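Long-range contact in delta-1-pyrroline-5-carboxylate dehydrogenase, mitochondrial (Mus musculus, PDB 4E3X), which oxidises glutamic gamma-semialdehyde, formed from proline or ornithine, to glutamate with NAD(+) as the electron acceptor, probably irreversibly: residues L54-C66 and N86-D98. Residues are numbered along the deposited sequence; the frame is centred on the assembly and turned at random.
Unlike the reference sequence in segment 54-66: T61 (reference Met).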
loop_
_atom_site.group_PDB
_atom_site.type_symbol
_atom_site.label_atom_id
_atom_site.label_comp_id
_atom_site.label_asym_id
_atom_site.label_seq_id
_atom_site.Cartn_x
_atom_site.Cartn_y
_atom_site.Cartn_z
ATOM N N LEU B 54 12.303 24.391 -30.881
ATOM C CA LEU B 54 13.595 23.740 -31.078
ATOM C C LEU B 54 14.658 24.770 -31.415
ATOM O O LEU B 54 15.783 24.710 -30.916
ATOM C CB LEU B 54 13.510 22.697 -32.189
ATOM C CG LEU B 54 12.732 21.436 -31.808
ATOM C CD1 LEU B 54 12.408 20.610 -33.050
ATOM C CD2 LEU B 54 13.516 20.612 -30.797
ATOM N N LYS B 55 14.294 25.720 -32.271
ATOM C CA LYS B 55 15.190 26.816 -32.598
ATOM C C LYS B 55 15.547 27.616 -31.340
ATOM O O LYS B 55 16.680 28.065 -31.197
ATOM C CB LYS B 55 14.550 27.718 -33.649
ATOM N N ASP B 56 14.585 27.770 -30.428
ATOM C CA ASP B 56 14.801 28.506 -29.177
ATOM C C ASP B 56 15.835 27.845 -28.262
ATOM O O ASP B 56 16.320 28.475 -27.324
ATOM C CB ASP B 56 13.492 28.649 -28.387
ATOM C CG ASP B 56 12.526 29.639 -29.005
ATOM O OD1 ASP B 56 12.970 30.516 -29.775
ATOM O OD2 ASP B 56 11.313 29.543 -28.700
ATOM N N LEU B 57 16.149 26.577 -28.519
ATOM C CA LEU B 57 17.062 25.818 -27.664
ATOM C C LEU B 57 18.436 25.654 -28.292
ATOM O O LEU B 57 19.407 25.308 -27.613
ATOM C CB LEU B 57 16.493 24.432 -27.361
ATOM C CG LEU B 57 15.247 24.391 -26.482
ATOM C CD1 LEU B 57 14.775 22.962 -26.310
ATOM C CD2 LEU B 57 15.540 24.997 -25.127
ATOM N N LYS B 58 18.505 25.886 -29.596
ATOM C CA LYS B 58 19.743 25.711 -30.332
ATOM C C LYS B 58 20.814 26.651 -29.795
ATOM O O LYS B 58 20.610 27.861 -29.712
ATOM C CB LYS B 58 19.511 25.951 -31.824
ATOM N N GLY B 59 21.948 26.082 -29.409
ATOM C CA GLY B 59 23.043 26.870 -28.879
ATOM C C GLY B 59 22.819 27.436 -27.485
ATOM O O GLY B 59 23.650 28.194 -26.998
ATOM N N GLN B 60 21.730 27.052 -26.822
ATOM C CA GLN B 60 21.424 27.597 -25.500
ATOM C C GLN B 60 21.774 26.652 -24.361
ATOM O O GLN B 60 21.575 25.439 -24.464
ATOM C CB GLN B 60 19.937 27.934 -25.392
ATOM C CG GLN B 60 19.395 28.777 -26.543
ATOM C CD GLN B 60 19.803 30.239 -26.463
ATOM O OE1 GLN B 60 20.370 30.694 -25.462
ATOM N NE2 GLN B 60 19.513 30.985 -27.524
ATOM N N THR B 61 22.267 27.222 -23.266
ATOM C CA THR B 61 22.435 26.504 -22.014
ATOM C C THR B 61 21.626 27.229 -20.945
ATOM O O THR B 61 21.849 28.423 -20.710
ATOM C CB THR B 61 23.899 26.514 -21.549
ATOM O OG1 THR B 61 24.749 25.999 -22.583
ATOM C CG2 THR B 61 24.068 25.685 -20.278
ATOM N N GLU B 62 20.696 26.530 -20.294
ATOM C CA GLU B 62 19.975 27.122 -19.167
ATOM C C GLU B 62 20.676 26.816 -17.854
ATOM O O GLU B 62 20.981 25.664 -17.579
ATOM C CB GLU B 62 18.535 26.604 -19.090
ATOM C CG GLU B 62 17.728 27.337 -18.027
ATOM C CD GLU B 62 16.299 26.852 -17.884
ATOM O OE1 GLU B 62 15.936 25.837 -18.507
ATOM O OE2 GLU B 62 15.532 27.484 -17.125
ATOM N N ALA B 63 20.909 27.848 -17.043
ATOM C CA ALA B 63 21.446 27.662 -15.697
ATOM C C ALA B 63 20.281 27.414 -14.742
ATOM O O ALA B 63 19.498 28.326 -14.444
ATOM C CB ALA B 63 22.257 28.879 -15.263
ATOM N N ILE B 64 20.160 26.170 -14.284
ATOM C CA ILE B 64 19.001 25.733 -13.515
ATOM C C ILE B 64 19.397 25.589 -12.047
ATOM O O ILE B 64 20.219 24.746 -11.712
ATOM C CB ILE B 64 18.480 24.374 -14.050
ATOM C CG1 ILE B 64 17.993 24.534 -15.495
ATOM C CG2 ILE B 64 17.383 23.808 -13.154
ATOM C CD1 ILE B 64 17.556 23.239 -16.146
ATOM N N PRO B 65 18.812 26.416 -11.163
ATOM C CA PRO B 65 19.169 26.353 -9.742
ATOM C C PRO B 65 18.386 25.261 -9.018
ATOM O O PRO B 65 17.411 24.729 -9.554
ATOM C CB PRO B 65 18.711 27.714 -9.225
ATOM C CG PRO B 65 17.456 27.959 -10.024
ATOM C CD PRO B 65 17.772 27.429 -11.419
ATOM N N CYS B 66 18.811 24.935 -7.805
ATOM C CA CYS B 66 17.907 24.270 -6.881
ATOM C C CYS B 66 16.868 25.309 -6.452
ATOM O O CYS B 66 17.162 26.513 -6.410
ATOM C CB CYS B 66 18.658 23.762 -5.658
ATOM S SG CYS B 66 19.802 22.417 -6.000
ATOM N N ASN B 86 24.191 15.276 -29.715
ATOM C CA ASN B 86 25.214 16.284 -29.975
ATOM C C ASN B 86 25.782 16.691 -28.634
ATOM O O ASN B 86 25.428 17.744 -28.097
ATOM C CB ASN B 86 24.628 17.502 -30.689
ATOM C CG ASN B 86 25.680 18.558 -31.005
ATOM O OD1 ASN B 86 26.879 18.287 -30.973
ATOM N ND2 ASN B 86 25.231 19.771 -31.305
ATOM N N HIS B 87 26.638 15.841 -28.078
ATOM C CA HIS B 87 27.015 15.990 -26.677
ATOM C C HIS B 87 27.943 17.171 -26.414
ATOM O O HIS B 87 28.219 17.492 -25.261
ATOM C CB HIS B 87 27.547 14.682 -26.069
ATOM C CG HIS B 87 28.503 13.941 -26.947
ATOM N ND1 HIS B 87 29.658 14.508 -27.441
ATOM C CD2 HIS B 87 28.483 12.667 -27.408
ATOM C CE1 HIS B 87 30.304 13.618 -28.174
ATOM N NE2 HIS B 87 29.611 12.494 -28.171
ATOM N N ALA B 88 28.401 17.832 -27.476
ATOM C CA ALA B 88 29.104 19.102 -27.325
ATOM C C ALA B 88 28.152 20.209 -26.858
ATOM O O ALA B 88 28.597 21.238 -26.345
ATOM C CB ALA B 88 29.783 19.497 -28.630
ATOM N N HIS B 89 26.850 19.996 -27.046
ATOM C CA HIS B 89 25.833 20.948 -26.606
ATOM C C HIS B 89 25.475 20.691 -25.142
ATOM O O HIS B 89 24.845 19.693 -24.811
ATOM C CB HIS B 89 24.582 20.848 -27.498
ATOM C CG HIS B 89 23.501 21.838 -27.167
ATOM N ND1 HIS B 89 22.233 21.749 -27.704
ATOM C CD2 HIS B 89 23.496 22.938 -26.372
ATOM C CE1 HIS B 89 21.493 22.745 -27.249
ATOM N NE2 HIS B 89 22.234 23.477 -26.434
ATOM N N LYS B 90 25.889 21.597 -24.268
ATOM C CA LYS B 90 25.463 21.557 -22.880
ATOM C C LYS B 90 24.118 22.257 -22.805
ATOM O O LYS B 90 24.046 23.478 -22.928
ATOM C CB LYS B 90 26.485 22.265 -21.995
ATOM C CG LYS B 90 27.826 21.556 -21.940
ATOM C CD LYS B 90 28.885 22.425 -21.281
ATOM C CE LYS B 90 30.169 21.655 -21.047
ATOM N NZ LYS B 90 30.800 21.232 -22.324
ATOM N N VAL B 91 23.047 21.488 -22.629
ATOM C CA VAL B 91 21.711 22.074 -22.664
ATOM C C VAL B 91 21.331 22.735 -21.347
ATOM O O VAL B 91 20.483 23.629 -21.306
ATOM C CB VAL B 91 20.631 21.054 -23.104
ATOM C CG1 VAL B 91 21.062 20.352 -24.390
ATOM C CG2 VAL B 91 20.343 20.040 -21.997
ATOM N N ALA B 92 21.969 22.300 -20.267
ATOM C CA ALA B 92 21.714 22.891 -18.963
ATOM C C ALA B 92 22.956 22.811 -18.096
ATOM O O ALA B 92 23.743 21.858 -18.204
ATOM C CB ALA B 92 20.527 22.212 -18.265
ATOM N N LYS B 93 23.122 23.830 -17.256
ATOM C CA LYS B 93 24.103 23.841 -16.184
ATOM C C LYS B 93 23.297 23.885 -14.904
ATOM O O LYS B 93 22.467 24.771 -14.723
ATOM C CB LYS B 93 24.990 25.083 -16.278
ATOM C CG LYS B 93 26.038 25.146 -15.175
ATOM C CD LYS B 93 27.057 26.250 -15.387
ATOM C CE LYS B 93 26.476 27.604 -15.095
ATOM N NZ LYS B 93 27.538 28.659 -15.120
ATOM N N PHE B 94 23.511 22.913 -14.028
ATOM C CA PHE B 94 22.745 22.848 -12.792
ATOM C C PHE B 94 23.704 22.528 -11.663
ATOM O O PHE B 94 24.913 22.529 -11.866
ATOM C CB PHE B 94 21.560 21.862 -12.908
ATOM C CG PHE B 94 21.955 20.418 -13.100
ATOM C CD1 PHE B 94 21.946 19.544 -12.024
ATOM C CD2 PHE B 94 22.282 19.920 -14.358
ATOM C CE1 PHE B 94 22.284 18.211 -12.186
ATOM C CE2 PHE B 94 22.625 18.581 -14.534
ATOM C CZ PHE B 94 22.619 17.723 -13.443
ATOM N N CYS B 95 23.182 22.288 -10.470
ATOM C CA CYS B 95 24.057 21.919 -9.372
ATOM C C CYS B 95 23.407 20.889 -8.472
ATOM O O CYS B 95 22.187 20.768 -8.411
ATOM C CB CYS B 95 24.478 23.146 -8.556
ATOM S SG CYS B 95 23.135 23.977 -7.680
ATOM N N TYR B 96 24.242 20.144 -7.767
ATOM C CA TYR B 96 23.749 19.186 -6.802
ATOM C C TYR B 96 23.553 19.863 -5.448
ATOM O O TYR B 96 24.482 20.484 -4.934
ATOM C CB TYR B 96 24.759 18.056 -6.627
ATOM C CG TYR B 96 24.804 16.987 -7.708
ATOM C CD1 TYR B 96 23.766 16.799 -8.617
ATOM C CD2 TYR B 96 25.889 16.124 -7.775
ATOM C CE1 TYR B 96 23.830 15.774 -9.572
ATOM C CE2 TYR B 96 25.961 15.122 -8.707
ATOM C CZ TYR B 96 24.939 14.945 -9.602
ATOM O OH TYR B 96 25.048 13.921 -10.520
ATOM N N ALA B 97 22.370 19.707 -4.861
ATOM C CA ALA B 97 22.113 20.192 -3.510
ATOM C C ALA B 97 23.066 19.481 -2.558
ATOM O O ALA B 97 23.255 18.267 -2.675
ATOM C CB ALA B 97 20.675 19.912 -3.115
ATOM N N ASP B 98 23.688 20.226 -1.646
ATOM C CA ASP B 98 24.485 19.595 -0.595
ATOM C C ASP B 98 23.570 19.104 0.530
ATOM O O ASP B 98 22.360 19.363 0.520
ATOM C CB ASP B 98 25.632 20.493 -0.076
ATOM C CG ASP B 98 25.177 21.881 0.340
ATOM O OD1 ASP B 98 23.975 22.106 0.534
ATOM O OD2 ASP B 98 26.049 22.762 0.487
HETATM O O HOH W 1 18.942 24.599 -23.479
HETATM O O HOH W 2 20.318 22.672 -9.961
#
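E62 and A63 pair with A92 and K93 as parallel strands, joined by K93 N to E62 O (2.8 Å) and by I64 N to K93 O (2.7 Å). They are the inner strands of a mixed four-stranded sheet, bordered by 71-73 and 78-83. Strand 89-95 carries a classic beta bulge, in which V91 and A92 both lie opposite Q81 of strand 78-83; E62 N bonds to V91 O. T61, where the reference has methionine, gives its OG1 proton to K90 O (2.6 Å), while CG2 lies 3.7 Å from K93 N. Just past the corner at H87 and A88, H89 ties the type II turn L57-Q60 to the neighbouring chain: with CG anti to the backbone N (chi1 -177°), the ring sends NE2 to Q60 O (2.9 Å), nearly in its own plane, and V91 CG1 covers one ring face. Water 1 donates to both Q60 O and V91 O. A leucine here, lacking NE2, would probably tie the turn less firmly to the strand, with water 1 left as the bridge from Q60 O. I64 CD1 packs on A92 CB (3.8 Å), and the I64 and E62 side chains also touch Y243 of helix 239-251. Farther along, water 2 replaces a direct bond, donating to I64 O (2.7 Å) and accepting from C95 N (2.9 Å).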